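Local coordinates for cobalamin (Vitamin B12) biosynthesis CbiX protein (Marinobacter aquaeolei, PDB 3LYH) that probably acts as a metal-binding lyase of the CbiX family in the chelatase clan, with a putative role in cobalamin (vitamin B12) biosynthesis, at residues 48-53 and 65-70. Numbering follows the deposited sequence.
Sequences PSLDTI and FTVVPL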
# COMPACT_ATOMS: atom_id res chain seq x y z
N PRO B 48 8.64 16.72 3.36
CA PRO B 48 8.72 17.18 4.74
C PRO B 48 8.64 16.05 5.76
O PRO B 48 7.94 15.05 5.56
CB PRO B 48 7.52 18.12 4.88
CG PRO B 48 6.54 17.53 3.95
CD PRO B 48 7.26 16.79 2.86
N SER B 49 9.38 16.22 6.85
CA SER B 49 9.37 15.32 7.97
C SER B 49 8.10 15.56 8.77
O SER B 49 7.40 16.56 8.57
CB SER B 49 10.57 15.59 8.89
OG SER B 49 10.48 16.89 9.44
N LEU B 50 7.84 14.66 9.71
CA LEU B 50 6.73 14.85 10.67
C LEU B 50 6.91 16.12 11.53
O LEU B 50 5.95 16.85 11.80
CB LEU B 50 6.58 13.59 11.53
CG LEU B 50 5.29 13.21 12.23
CD1 LEU B 50 4.18 13.00 11.22
CD2 LEU B 50 5.53 11.92 12.98
N ASP B 51 8.15 16.39 11.95
CA ASP B 51 8.40 17.58 12.72
C ASP B 51 8.05 18.83 11.92
O ASP B 51 7.45 19.74 12.47
CB ASP B 51 9.85 17.66 13.24
CG ASP B 51 9.95 18.43 14.52
OD1 ASP B 51 10.17 19.65 14.47
OD2 ASP B 51 9.77 17.82 15.59
N THR B 52 8.40 18.86 10.62
CA THR B 52 8.13 20.01 9.77
C THR B 52 6.66 20.26 9.58
O THR B 52 6.22 21.40 9.65
CB THR B 52 8.83 19.87 8.39
OG1 THR B 52 10.23 19.97 8.58
CG2 THR B 52 8.36 20.94 7.42
N ILE B 53 5.88 19.20 9.38
CA ILE B 53 4.44 19.35 9.26
C ILE B 53 3.81 19.79 10.59
O ILE B 53 2.90 20.64 10.62
CB ILE B 53 3.79 18.07 8.71
CG1 ILE B 53 4.30 17.75 7.31
CG2 ILE B 53 2.23 18.19 8.70
CD1 ILE B 53 4.10 18.87 6.27
N PHE B 65 -3.88 16.55 16.03
CA PHE B 65 -3.41 15.86 14.84
C PHE B 65 -3.87 14.42 14.88
O PHE B 65 -4.05 13.86 15.95
CB PHE B 65 -1.86 15.86 14.79
CG PHE B 65 -1.27 17.23 14.70
CD1 PHE B 65 -1.16 18.03 15.85
CD2 PHE B 65 -0.73 17.71 13.51
CE1 PHE B 65 -0.62 19.33 15.77
CE2 PHE B 65 -0.18 18.97 13.42
CZ PHE B 65 -0.10 19.80 14.55
N THR B 66 -4.02 13.84 13.69
CA THR B 66 -4.18 12.39 13.53
C THR B 66 -3.22 11.98 12.42
O THR B 66 -3.27 12.53 11.33
CB THR B 66 -5.62 11.97 13.21
OG1 THR B 66 -6.47 12.36 14.31
CG2 THR B 66 -5.74 10.45 12.97
N VAL B 67 -2.33 11.06 12.77
CA VAL B 67 -1.42 10.39 11.82
C VAL B 67 -2.09 9.17 11.26
O VAL B 67 -2.49 8.27 12.02
CB VAL B 67 -0.09 10.02 12.51
CG1 VAL B 67 0.81 9.22 11.58
CG2 VAL B 67 0.65 11.31 12.98
N VAL B 68 -2.23 9.17 9.94
CA VAL B 68 -2.81 8.04 9.17
C VAL B 68 -1.62 7.40 8.40
O VAL B 68 -1.14 7.97 7.41
CB VAL B 68 -3.88 8.48 8.17
CG1 VAL B 68 -4.45 7.27 7.41
CG2 VAL B 68 -5.03 9.23 8.86
N PRO B 69 -1.15 6.21 8.88
CA PRO B 69 -0.03 5.57 8.17
C PRO B 69 -0.39 5.08 6.78
O PRO B 69 -1.33 4.30 6.61
CB PRO B 69 0.39 4.44 9.10
CG PRO B 69 -0.18 4.76 10.41
CD PRO B 69 -1.48 5.47 10.09
N LEU B 70 0.36 5.51 5.77
CA LEU B 70 0.18 5.08 4.38
C LEU B 70 0.96 3.79 4.15
O LEU B 70 2.00 3.73 3.44
CB LEU B 70 0.60 6.14 3.37
CG LEU B 70 -0.23 7.41 3.33
CD1 LEU B 70 0.25 8.32 2.20
CD2 LEU B 70 -1.75 7.13 3.25
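Strand 38-42, helix 50-59 and strand 64-69 follow one another as a beta-alpha-beta crossover, and here the start of the helix packs on the second strand, the helix lying against a four-stranded parallel sheet. L50 and V67 make the main touch: L50 CD1 lies 4.3 Å from V67 CG2, a methyl-to-methyl contact between two buried side chains. The L50 side chain starts off across the line to the strand, but with CG roughly anti to the backbone N (chi1 -156°) its branched end comes nearer. V67 CB is directed toward the helix. Further along the helix, the I53 carbonyl loosely meets the F65 ring, I53 O lying 4.5 Å from F65 CE2 at an oblique angle; no hydrogen bond joins the two segments. M85 and L89 of helix 78-93 pack on L50. S49 is the N-cap of the helix, with S49 OG accepting from T52 N at 3.1 Å (158°). On the strand, T66 OG1 is hydrogen-bonded to S124 OG of the second subunit and to H6 NE2 of its own chain. The crossover skips over strand 6-12, whose I9 touches L50, I53 and F65 alike, an arrangement typical of parallel alpha/beta folds and consistent with the chelatase clan.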